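Local atomic coordinates of alpha-amylase (Eubacterium rectale DSM 17629, PDB entry 6AZ5), a protein that probably binds starch-derived alpha-glucans through a family 41 carbohydrate-binding module, one of several modules in a surface-anchored gut amylase. Residues F5-N11 against E98-D104; G64-K70 against A86-I92; Y36-T41 against F52-I56; M27-L32 against I56-N62. All coordinates share one frame; numbering follows the deposited sequence.

Contact 1 (F5-N11 against E98-D104); sequences FTIYYYN and EVLYYVD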
# COMPACT_ATOMS: atom_id res chain seq x y z
N PHE A 5 -2.36 2.87 -10.23
CA PHE A 5 -3.19 3.19 -9.08
C PHE A 5 -2.32 3.71 -7.94
O PHE A 5 -1.12 3.49 -7.91
CB PHE A 5 -4.01 1.99 -8.62
CG PHE A 5 -3.19 0.79 -8.23
CD1 PHE A 5 -2.82 -0.16 -9.17
CD2 PHE A 5 -2.80 0.60 -6.91
CE1 PHE A 5 -2.07 -1.27 -8.81
CE2 PHE A 5 -2.05 -0.50 -6.54
CZ PHE A 5 -1.68 -1.44 -7.49
N THR A 6 -2.95 4.42 -7.02
CA THR A 6 -2.28 4.91 -5.83
C THR A 6 -2.67 4.03 -4.65
O THR A 6 -3.81 3.59 -4.55
CB THR A 6 -2.66 6.38 -5.54
OG1 THR A 6 -2.33 7.19 -6.68
CG2 THR A 6 -1.93 6.90 -4.32
N ILE A 7 -1.72 3.76 -3.77
CA ILE A 7 -2.06 3.05 -2.55
C ILE A 7 -1.50 3.78 -1.32
O ILE A 7 -0.30 4.07 -1.23
CB ILE A 7 -1.57 1.58 -2.59
CG1 ILE A 7 -1.74 0.91 -1.23
CG2 ILE A 7 -0.14 1.48 -3.06
CD1 ILE A 7 -1.77 -0.60 -1.31
N TYR A 8 -2.41 4.10 -0.40
CA TYR A 8 -2.07 4.72 0.87
C TYR A 8 -1.94 3.66 1.95
O TYR A 8 -2.70 2.69 1.97
CB TYR A 8 -3.14 5.73 1.30
CG TYR A 8 -3.39 6.86 0.34
CD1 TYR A 8 -2.37 7.41 -0.42
CD2 TYR A 8 -4.67 7.40 0.21
CE1 TYR A 8 -2.62 8.46 -1.29
CE2 TYR A 8 -4.92 8.45 -0.66
CZ TYR A 8 -3.89 8.97 -1.41
OH TYR A 8 -4.15 10.02 -2.27
N TYR A 9 -0.99 3.86 2.87
CA TYR A 9 -0.80 2.93 3.99
C TYR A 9 -0.68 3.66 5.32
O TYR A 9 0.06 4.63 5.46
CB TYR A 9 0.44 2.06 3.75
CG TYR A 9 0.85 1.23 4.95
CD1 TYR A 9 0.11 0.12 5.34
CD2 TYR A 9 2.00 1.53 5.67
CE1 TYR A 9 0.49 -0.65 6.43
CE2 TYR A 9 2.39 0.77 6.76
CZ TYR A 9 1.63 -0.33 7.13
OH TYR A 9 2.02 -1.09 8.21
N TYR A 10 -1.41 3.17 6.32
CA TYR A 10 -1.34 3.77 7.64
C TYR A 10 -0.96 2.75 8.69
O TYR A 10 -1.49 1.63 8.72
CB TYR A 10 -2.67 4.44 8.01
CG TYR A 10 -2.67 4.99 9.42
CD1 TYR A 10 -2.13 6.24 9.69
CD2 TYR A 10 -3.20 4.26 10.48
CE1 TYR A 10 -2.12 6.75 10.98
CE2 TYR A 10 -3.20 4.77 11.77
CZ TYR A 10 -2.66 6.01 12.02
OH TYR A 10 -2.66 6.51 13.30
N ASN A 11 -0.03 3.15 9.55
CA ASN A 11 0.38 2.37 10.71
C ASN A 11 0.73 3.34 11.82
O ASN A 11 1.67 4.12 11.70
CB ASN A 11 1.56 1.46 10.38
CG ASN A 11 1.89 0.48 11.50
OD1 ASN A 11 1.75 0.80 12.68
ND2 ASN A 11 2.34 -0.71 11.14
N GLU A 98 -7.82 5.35 -9.38
CA GLU A 98 -7.92 4.26 -8.42
C GLU A 98 -7.03 4.49 -7.21
O GLU A 98 -5.82 4.67 -7.33
CB GLU A 98 -7.59 2.91 -9.06
CG GLU A 98 -7.70 1.76 -8.07
CD GLU A 98 -7.65 0.40 -8.72
OE1 GLU A 98 -7.30 0.29 -9.91
OE2 GLU A 98 -7.95 -0.58 -8.01
N VAL A 99 -7.65 4.49 -6.04
CA VAL A 99 -6.94 4.66 -4.79
C VAL A 99 -7.27 3.50 -3.86
O VAL A 99 -8.43 3.15 -3.68
CB VAL A 99 -7.31 6.00 -4.12
CG1 VAL A 99 -6.72 6.08 -2.73
CG2 VAL A 99 -6.81 7.14 -4.98
N LEU A 100 -6.23 2.90 -3.28
CA LEU A 100 -6.42 1.88 -2.25
C LEU A 100 -6.03 2.42 -0.88
O LEU A 100 -5.02 3.11 -0.73
CB LEU A 100 -5.63 0.62 -2.59
CG LEU A 100 -6.30 -0.40 -3.52
CD1 LEU A 100 -7.67 -0.80 -3.00
CD2 LEU A 100 -6.39 0.11 -4.96
N TYR A 101 -6.85 2.11 0.12
CA TYR A 101 -6.57 2.47 1.50
C TYR A 101 -6.21 1.24 2.30
O TYR A 101 -7.04 0.38 2.58
CB TYR A 101 -7.76 3.18 2.13
CG TYR A 101 -8.10 4.49 1.47
CD1 TYR A 101 -7.51 5.67 1.89
CD2 TYR A 101 -8.99 4.53 0.41
CE1 TYR A 101 -7.82 6.87 1.27
CE2 TYR A 101 -9.30 5.72 -0.21
CZ TYR A 101 -8.72 6.89 0.22
OH TYR A 101 -9.04 8.07 -0.40
N TYR A 102 -4.94 1.16 2.67
CA TYR A 102 -4.41 0.02 3.38
C TYR A 102 -4.11 0.43 4.81
O TYR A 102 -3.10 1.08 5.08
CB TYR A 102 -3.18 -0.53 2.64
CG TYR A 102 -2.49 -1.72 3.28
CD1 TYR A 102 -3.11 -2.47 4.27
CD2 TYR A 102 -1.23 -2.12 2.84
CE1 TYR A 102 -2.47 -3.56 4.84
CE2 TYR A 102 -0.59 -3.22 3.39
CZ TYR A 102 -1.22 -3.94 4.39
OH TYR A 102 -0.60 -5.03 4.95
N VAL A 103 -5.01 0.05 5.71
CA VAL A 103 -4.75 0.18 7.14
C VAL A 103 -4.08 -1.10 7.60
O VAL A 103 -4.59 -2.20 7.36
CB VAL A 103 -6.05 0.42 7.94
CG1 VAL A 103 -5.82 0.12 9.42
CG2 VAL A 103 -6.53 1.85 7.74
N ASP A 104 -2.91 -0.96 8.22
CA ASP A 104 -2.19 -2.09 8.79
C ASP A 104 -3.15 -2.88 9.67
O ASP A 104 -3.76 -2.32 10.59
CB ASP A 104 -0.98 -1.61 9.58
CG ASP A 104 -0.07 -2.75 9.99
OD1 ASP A 104 0.78 -3.15 9.16
OD2 ASP A 104 -0.21 -3.26 11.12
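The hydroxyl of Tyr9 donates a hydrogen bond to Asp104, OH to OD1 at 2.6 Å, and accepts one from Asn11, whose ND2 lies 3.0 Å from the same OH. With CG anti to the backbone N (chi1 171°), the Tyr9 ring lies alongside Tyr102 and carries its hydroxyl to Asp104. The carboxylate oxygen is approached from above its own plane, 44° out of it, and it lies at the edge of the tyrosine ring. OD1 takes a further hydrogen bond from Tyr73. Asn11 is held through both ends of its amide, since its OD1 turns to the backbone of Asp13. The nearby Asp84 carboxylate would tend to raise the proton affinity of Asp104, and the hydroxyl bonds to offset this. On the same face of the sheet, Tyr9 presents its edge to the face of Tyr102, with Tyr9 CD1 3.6 Å from Tyr102 CD2. The Tyr102 hydroxyl leads away to Asp84 and the backbone of Ala71. The other face carries Tyr8, whose ring edge meets the face of Tyr101 in an offset edge-to-face pair (planes at 66°) and whose CE2 touches Val99 CG1 at 3.6 Å. Six backbone hydrogen bonds alternate between the strands, from Thr6 N to Glu98 O through Asp104 N to Tyr10 O. This is a parallel pairing of the first and last strands within the beta-sandwich fold of CBM41 modules.

Contact 2 (G64-K70 against A86-I92); sequences GKTVGLK and ADRSFTI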
# COMPACT_ATOMS: atom_id res chain seq x y z
N GLY A 64 -8.64 -6.18 -12.85
CA GLY A 64 -9.60 -7.21 -12.48
C GLY A 64 -8.96 -8.37 -11.74
O GLY A 64 -9.66 -9.17 -11.12
N LYS A 65 -7.63 -8.45 -11.80
CA LYS A 65 -6.91 -9.51 -11.09
C LYS A 65 -6.74 -9.18 -9.62
O LYS A 65 -6.73 -8.01 -9.22
CB LYS A 65 -5.54 -9.73 -11.73
CG LYS A 65 -5.58 -10.19 -13.18
CD LYS A 65 -4.97 -11.57 -13.32
CE LYS A 65 -4.37 -11.78 -14.71
NZ LYS A 65 -5.39 -11.58 -15.78
N THR A 66 -6.60 -10.21 -8.80
CA THR A 66 -6.38 -10.01 -7.37
C THR A 66 -4.89 -9.94 -7.05
O THR A 66 -4.09 -10.76 -7.50
CB THR A 66 -7.04 -11.14 -6.56
OG1 THR A 66 -8.45 -11.11 -6.80
CG2 THR A 66 -6.78 -10.95 -5.07
N VAL A 67 -4.52 -8.93 -6.27
CA VAL A 67 -3.14 -8.74 -5.84
C VAL A 67 -2.95 -9.22 -4.41
O VAL A 67 -3.75 -8.90 -3.53
CB VAL A 67 -2.73 -7.26 -5.92
CG1 VAL A 67 -1.40 -7.03 -5.22
CG2 VAL A 67 -2.68 -6.81 -7.37
N GLY A 68 -1.89 -9.99 -4.18
CA GLY A 68 -1.51 -10.36 -2.83
C GLY A 68 -0.45 -9.40 -2.34
O GLY A 68 0.45 -9.04 -3.10
N LEU A 69 -0.54 -8.97 -1.09
CA LEU A 69 0.45 -8.06 -0.55
C LEU A 69 0.48 -8.04 0.97
O LEU A 69 -0.45 -8.47 1.63
CB LEU A 69 0.19 -6.63 -1.06
CG LEU A 69 -0.78 -5.79 -0.24
CD1 LEU A 69 -0.71 -4.34 -0.67
CD2 LEU A 69 -2.21 -6.30 -0.36
N LYS A 70 1.58 -7.52 1.52
CA LYS A 70 1.65 -7.19 2.93
C LYS A 70 2.69 -6.10 3.16
O LYS A 70 3.72 -6.06 2.48
CB LYS A 70 1.97 -8.44 3.76
CG LYS A 70 3.30 -9.06 3.43
CD LYS A 70 3.49 -10.39 4.16
CE LYS A 70 2.60 -11.47 3.58
NZ LYS A 70 2.98 -12.83 4.06
N ALA A 86 -0.72 -10.25 8.69
CA ALA A 86 -1.19 -11.36 7.82
C ALA A 86 -1.14 -11.04 6.32
O ALA A 86 -0.93 -9.90 5.93
CB ALA A 86 -2.61 -11.77 8.19
N ASP A 87 -1.32 -12.08 5.49
CA ASP A 87 -1.52 -11.93 4.05
C ASP A 87 -2.72 -11.04 3.75
O ASP A 87 -3.82 -11.29 4.25
CB ASP A 87 -1.74 -13.29 3.37
CG ASP A 87 -0.45 -13.99 2.98
OD1 ASP A 87 0.58 -13.74 3.63
OD2 ASP A 87 -0.49 -14.80 2.03
N ARG A 88 -2.53 -10.04 2.90
CA ARG A 88 -3.65 -9.20 2.49
C ARG A 88 -3.91 -9.34 1.00
O ARG A 88 -3.16 -10.01 0.28
CB ARG A 88 -3.39 -7.73 2.83
CG ARG A 88 -2.96 -7.49 4.26
CD ARG A 88 -3.91 -8.15 5.26
NE ARG A 88 -3.52 -7.84 6.63
CZ ARG A 88 -4.06 -8.39 7.72
NH1 ARG A 88 -5.02 -9.29 7.60
NH2 ARG A 88 -3.63 -8.04 8.92
N SER A 89 -4.99 -8.72 0.53
CA SER A 89 -5.30 -8.74 -0.90
C SER A 89 -6.33 -7.69 -1.28
O SER A 89 -7.09 -7.21 -0.43
CB SER A 89 -5.79 -10.12 -1.33
OG SER A 89 -7.06 -10.40 -0.77
N PHE A 90 -6.35 -7.35 -2.56
CA PHE A 90 -7.39 -6.50 -3.13
C PHE A 90 -7.48 -6.77 -4.61
O PHE A 90 -6.65 -7.49 -5.17
CB PHE A 90 -7.12 -5.01 -2.87
CG PHE A 90 -5.91 -4.46 -3.58
CD1 PHE A 90 -4.65 -4.54 -2.99
CD2 PHE A 90 -6.03 -3.83 -4.81
CE1 PHE A 90 -3.53 -4.03 -3.64
CE2 PHE A 90 -4.91 -3.31 -5.46
CZ PHE A 90 -3.66 -3.41 -4.87
N THR A 91 -8.49 -6.20 -5.25
CA THR A 91 -8.67 -6.37 -6.68
C THR A 91 -8.44 -5.05 -7.39
O THR A 91 -8.96 -4.02 -6.98
CB THR A 91 -10.07 -6.93 -7.00
OG1 THR A 91 -10.25 -8.18 -6.32
CG2 THR A 91 -10.25 -7.14 -8.49
N ILE A 92 -7.64 -5.08 -8.45
CA ILE A 92 -7.38 -3.88 -9.24
C ILE A 92 -8.64 -3.49 -10.01
O ILE A 92 -9.07 -4.20 -10.91
CB ILE A 92 -6.21 -4.11 -10.20
CG1 ILE A 92 -4.98 -4.60 -9.42
CG2 ILE A 92 -5.90 -2.85 -11.00
CD1 ILE A 92 -3.91 -5.21 -10.30
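Phe90 CG stands between its backbone N and carbonyl carbon (chi1 67°), which swings the ring under Val67 CB, while the Val67 torsion (chi1 169°) places CG1 near Phe90 CE1 and leaves CG2 for Ile92 CD1, 3.6 Å away. The residues form a hydrogen-bonded pair in an antiparallel ladder between strands 66-72 and 88-91 of the beta-sandwich. Val67 CB sits above one face of the Phe90 ring, 4.3 Å from its centroid, as a CH-pi contact. Leu69 CD2 meets the ring edge in its plane at Phe90 CD1, 4.0 Å away, so one face and one edge of the ring are packed by the same strand. These side chains line the inner face, where Leu100 also packs on Phe90 and Met27 on Val67. Paired bonds join Val67 to Phe90 and Leu69 to Arg88 through their backbones; at Leu69 the N-H approaches Arg88 O from well above the carbonyl plane. The Arg88 guanidinium leaves the ladder for a salt bridge with Asp84, and Ala86 CB covers part of one of its faces. On the outer face, a weak hydrogen bond joins the hydroxyls of Thr66 and Thr91. At the far end Lys70, bent at its third torsion (72°), forms a salt bridge, NZ 2.6 Å from Asp87 OD1 and nearly in line with the C-O bond.

Contact 3 (Y36-T41 against F52-I56); sequences YVFDGT and FKQTI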
# COMPACT_ATOMS: atom_id res chain seq x y z
N TYR A 36 7.94 -2.86 -3.10
CA TYR A 36 7.41 -1.61 -3.64
C TYR A 36 7.42 -0.57 -2.52
O TYR A 36 6.64 -0.65 -1.58
CB TYR A 36 5.99 -1.80 -4.20
CG TYR A 36 5.96 -2.71 -5.40
CD1 TYR A 36 5.97 -4.09 -5.25
CD2 TYR A 36 5.97 -2.19 -6.68
CE1 TYR A 36 5.97 -4.92 -6.35
CE2 TYR A 36 5.97 -3.01 -7.78
CZ TYR A 36 5.97 -4.38 -7.61
OH TYR A 36 5.98 -5.21 -8.71
N VAL A 37 8.32 0.41 -2.65
CA VAL A 37 8.67 1.31 -1.55
C VAL A 37 7.87 2.61 -1.55
O VAL A 37 7.76 3.27 -2.58
CB VAL A 37 10.19 1.64 -1.58
CG1 VAL A 37 10.54 2.67 -0.51
CG2 VAL A 37 11.03 0.39 -1.41
N PHE A 38 7.33 2.99 -0.40
CA PHE A 38 6.63 4.25 -0.29
C PHE A 38 7.61 5.40 -0.42
O PHE A 38 8.70 5.37 0.17
CB PHE A 38 5.87 4.34 1.04
CG PHE A 38 4.74 3.36 1.15
CD1 PHE A 38 3.51 3.63 0.58
CD2 PHE A 38 4.91 2.16 1.82
CE1 PHE A 38 2.47 2.73 0.67
CE2 PHE A 38 3.88 1.25 1.91
CZ PHE A 38 2.65 1.54 1.33
N ASP A 39 7.24 6.41 -1.20
CA ASP A 39 8.13 7.54 -1.43
C ASP A 39 7.42 8.89 -1.29
O ASP A 39 7.97 9.92 -1.66
CB ASP A 39 8.78 7.43 -2.81
CG ASP A 39 7.77 7.21 -3.94
OD1 ASP A 39 6.55 7.29 -3.69
OD2 ASP A 39 8.21 6.96 -5.08
N GLY A 40 6.20 8.87 -0.75
CA GLY A 40 5.46 10.10 -0.55
C GLY A 40 4.50 10.00 0.62
O GLY A 40 4.40 8.95 1.27
N THR A 41 3.81 11.09 0.92
CA THR A 41 2.80 11.08 1.97
C THR A 41 1.50 11.70 1.49
O THR A 41 1.48 12.46 0.52
CB THR A 41 3.24 11.85 3.24
OG1 THR A 41 3.28 13.26 2.95
CG2 THR A 41 4.61 11.39 3.70
N PHE A 52 1.39 6.91 4.31
CA PHE A 52 2.42 6.66 3.30
C PHE A 52 1.72 6.57 1.94
O PHE A 52 0.62 6.03 1.85
CB PHE A 52 3.19 5.36 3.57
CG PHE A 52 4.03 5.39 4.81
CD1 PHE A 52 3.51 4.99 6.03
CD2 PHE A 52 5.36 5.81 4.76
CE1 PHE A 52 4.28 5.01 7.17
CE2 PHE A 52 6.13 5.84 5.90
CZ PHE A 52 5.60 5.43 7.11
N LYS A 53 2.34 7.06 0.88
CA LYS A 53 1.74 6.88 -0.43
C LYS A 53 2.76 6.43 -1.46
O LYS A 53 3.96 6.68 -1.32
CB LYS A 53 1.05 8.16 -0.90
CG LYS A 53 1.91 9.07 -1.75
CD LYS A 53 1.17 10.35 -2.14
CE LYS A 53 2.12 11.34 -2.81
NZ LYS A 53 1.52 12.69 -2.90
N GLN A 54 2.27 5.74 -2.49
CA GLN A 54 3.06 5.44 -3.67
C GLN A 54 2.12 5.10 -4.82
O GLN A 54 0.95 4.78 -4.60
CB GLN A 54 4.03 4.29 -3.42
CG GLN A 54 3.36 2.96 -3.13
CD GLN A 54 4.36 1.83 -3.01
OE1 GLN A 54 5.16 1.59 -3.92
NE2 GLN A 54 4.34 1.13 -1.88
N THR A 55 2.62 5.20 -6.04
CA THR A 55 1.84 4.78 -7.20
C THR A 55 2.42 3.50 -7.76
O THR A 55 3.62 3.26 -7.67
CB THR A 55 1.80 5.86 -8.29
OG1 THR A 55 3.14 6.15 -8.70
CG2 THR A 55 1.14 7.12 -7.78
N ILE A 56 1.57 2.67 -8.33
CA ILE A 56 2.01 1.38 -8.81
C ILE A 56 1.37 1.11 -10.17
O ILE A 56 0.18 1.32 -10.36
CB ILE A 56 1.67 0.27 -7.79
CG1 ILE A 56 2.62 0.38 -6.59
CG2 ILE A 56 1.79 -1.09 -8.43
CD1 ILE A 56 2.30 -0.55 -5.45
O HOH W 1 5.55 5.94 -6.25
O HOH W 2 2.08 14.75 -0.60
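Strands 35-44 and 49-58 run antiparallel as a beta hairpin interrupted by a classic beta bulge, with Asp39 and Gly40 both facing Lys53. Lys53 O receives Asp39 N at 3.3 Å and, more weakly, Gly40 N, while Lys53 N returns a bond to Gly40 O at 2.8 Å. The bulge sits beside Phe38, whose ring is enclosed between residues of the opposite strand. Gln54 NE2 lies over the centre of one face, and Phe52 CB covers the other as a CH-pi contact 3.8 Å from the ring centroid; Lys53 C borders the edge. The Gln54 amide stands at 65° to the ring. With CG between its backbone N and carbonyl carbon (chi1 65°) and the chain extended beyond, Gln54 reaches Tyr36 O, which NE2 meets at 2.9 Å from above the carbonyl plane. This side-chain bond spans a part of the hairpin where the backbones have separated. Tyr36 CB also touches Ile56 CD1, while the Tyr36 hydroxyl bonds the backbone of Asp33. Phe52 continues onto Met20 and Val23. One water joins Asp39 OD1 to Thr55 N; a second donates to Thr41 O and accepts from Lys53 NZ, which lies 3.1 Å from that water's oxygen.

Contact 4 (M27-L32 against I56-N62); sequences MWNAGL and ITVAGSN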
# COMPACT_ATOMS: atom_id res chain seq x y z
N MET A 27 4.66 -7.53 -2.69
CA MET A 27 3.48 -7.82 -3.50
C MET A 27 3.71 -8.97 -4.46
O MET A 27 4.85 -9.23 -4.87
CB MET A 27 3.05 -6.57 -4.27
CG MET A 27 2.99 -5.32 -3.41
SD MET A 27 2.48 -3.86 -4.34
CE MET A 27 0.71 -4.13 -4.45
N TRP A 28 2.63 -9.68 -4.79
CA TRP A 28 2.69 -10.78 -5.75
C TRP A 28 1.39 -10.92 -6.54
O TRP A 28 0.37 -10.34 -6.17
CB TRP A 28 3.03 -12.09 -5.03
CG TRP A 28 2.01 -12.55 -4.03
CD1 TRP A 28 1.02 -13.46 -4.23
CD2 TRP A 28 1.90 -12.14 -2.65
NE1 TRP A 28 0.30 -13.64 -3.08
CE2 TRP A 28 0.81 -12.84 -2.10
CE3 TRP A 28 2.60 -11.24 -1.85
CZ2 TRP A 28 0.41 -12.68 -0.77
CZ3 TRP A 28 2.21 -11.08 -0.53
CH2 TRP A 28 1.12 -11.79 -0.01
N ASN A 29 1.44 -11.69 -7.62
CA ASN A 29 0.35 -11.82 -8.61
C ASN A 29 0.06 -10.54 -9.38
O ASN A 29 0.51 -9.46 -9.01
CB ASN A 29 -0.94 -12.32 -7.95
CG ASN A 29 -0.76 -13.66 -7.28
OD1 ASN A 29 -1.20 -13.86 -6.15
ND2 ASN A 29 -0.10 -14.59 -7.97
N ALA A 30 -0.70 -10.69 -10.46
CA ALA A 30 -1.08 -9.59 -11.35
C ALA A 30 0.13 -8.89 -11.93
O ALA A 30 0.11 -7.68 -12.17
CB ALA A 30 -1.99 -8.59 -10.63
N GLY A 31 1.20 -9.65 -12.17
CA GLY A 31 2.41 -9.12 -12.75
C GLY A 31 3.36 -8.52 -11.72
O GLY A 31 4.53 -8.26 -12.01
N LEU A 32 2.85 -8.31 -10.52
CA LEU A 32 3.66 -7.71 -9.46
C LEU A 32 4.61 -8.72 -8.83
O LEU A 32 4.29 -9.91 -8.74
CB LEU A 32 2.75 -7.10 -8.39
CG LEU A 32 1.81 -6.01 -8.90
CD1 LEU A 32 0.83 -5.62 -7.82
CD2 LEU A 32 2.60 -4.81 -9.37
N ILE A 56 1.57 2.67 -8.33
CA ILE A 56 2.01 1.38 -8.81
C ILE A 56 1.37 1.11 -10.17
O ILE A 56 0.18 1.32 -10.36
CB ILE A 56 1.67 0.27 -7.79
CG1 ILE A 56 2.62 0.38 -6.59
CG2 ILE A 56 1.79 -1.09 -8.43
CD1 ILE A 56 2.30 -0.55 -5.45
N THR A 57 2.19 0.67 -11.11
CA THR A 57 1.75 0.48 -12.48
C THR A 57 1.64 -1.00 -12.79
O THR A 57 2.57 -1.76 -12.55
CB THR A 57 2.72 1.13 -13.48
OG1 THR A 57 2.81 2.54 -13.21
CG2 THR A 57 2.26 0.92 -14.91
N VAL A 58 0.48 -1.41 -13.30
CA VAL A 58 0.29 -2.76 -13.81
C VAL A 58 -0.11 -2.72 -15.28
O VAL A 58 -0.58 -1.70 -15.78
CB VAL A 58 -0.78 -3.53 -13.01
CG1 VAL A 58 -0.28 -3.83 -11.61
CG2 VAL A 58 -2.08 -2.74 -12.96
N ALA A 59 0.11 -3.84 -15.98
CA ALA A 59 -0.36 -3.97 -17.36
C ALA A 59 -1.88 -3.86 -17.38
O ALA A 59 -2.55 -4.24 -16.42
CB ALA A 59 0.09 -5.29 -17.95
N GLY A 60 -2.41 -3.34 -18.48
CA GLY A 60 -3.85 -3.16 -18.64
C GLY A 60 -4.62 -4.46 -18.52
O GLY A 60 -5.71 -4.50 -17.94
N SER A 61 -4.04 -5.53 -19.04
CA SER A 61 -4.69 -6.84 -19.01
C SER A 61 -4.79 -7.42 -17.60
O SER A 61 -5.40 -8.46 -17.39
CB SER A 61 -3.93 -7.81 -19.92
OG SER A 61 -2.55 -7.81 -19.61
N ASN A 62 -4.18 -6.73 -16.63
CA ASN A 62 -4.22 -7.19 -15.25
C ASN A 62 -5.26 -6.49 -14.41
O ASN A 62 -5.37 -6.74 -13.21
CB ASN A 62 -2.85 -7.02 -14.59
CG ASN A 62 -1.90 -8.15 -14.92
OD1 ASN A 62 -2.32 -9.28 -15.20
ND2 ASN A 62 -0.60 -7.87 -14.88
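Leu32 enters the contact through one branch. From CB, its CG stands opposite the carbonyl carbon (chi1 -60°), a setting that turns the isopropyl end toward strand 49-58; CG itself comes to 4.1 Å from Val58 CG1. Its CD2 then fits between two residues of that strand, lying 3.8 Å from Val58 CG1 and 3.9 Å from Ile56 CG2, and crosses both side chains at a slant. Met27 completes this apolar patch from the preceding strand. Its chain is bent at the last torsion (78°), and it meets Ile56 tip to tip, Met27 SD lying 3.5 Å from Ile56 CD1. Val67 backs Met27, Ala30 and Leu32 from strand 66-72, while Phe5 and Ile7 pack on Ile56. Between Met27 and Leu32 the chain reverses in a type I' turn from Asn29 to Leu32, closed by Leu32 N on Asn29 O at 3.0 Å. The turn carries Ala30 O close to the amide of Asn62, 2.8 Å from ND2, though the angle is too poor for a hydrogen bond; Ala30 O also lies beside Val58 CG1. Asn62 belongs to a short 3-10 segment that follows strand 49-58. With no hydrogen bond between the two segments, side-chain packing holds them together, as in the interior of a beta sandwich, here at the end where a tight hairpin turn covers the hydrophobic core.

Ile56 belongs to both contact 3 and contact 4, whose centres are about 16 Å apart, and its backbone N probably donates a hydrogen bond to Phe5 O of contact 1 (2.8 Å). Strand 3-10 therefore lies between strands 99-103 and 49-58. Contact 2 meets contact 1 through packing of Leu100 CG on Phe90 CD2 (3.7 Å), and meets contact 4 through a probable bond between Trp28 N and Gly68 O. Contacts 2 and 3 do not touch; they lie on opposite sides of the chain's centre, nearest atoms about 7 Å apart. Contacts 2, 3 and 4 are all nested within the chain loop that contact 1 closes.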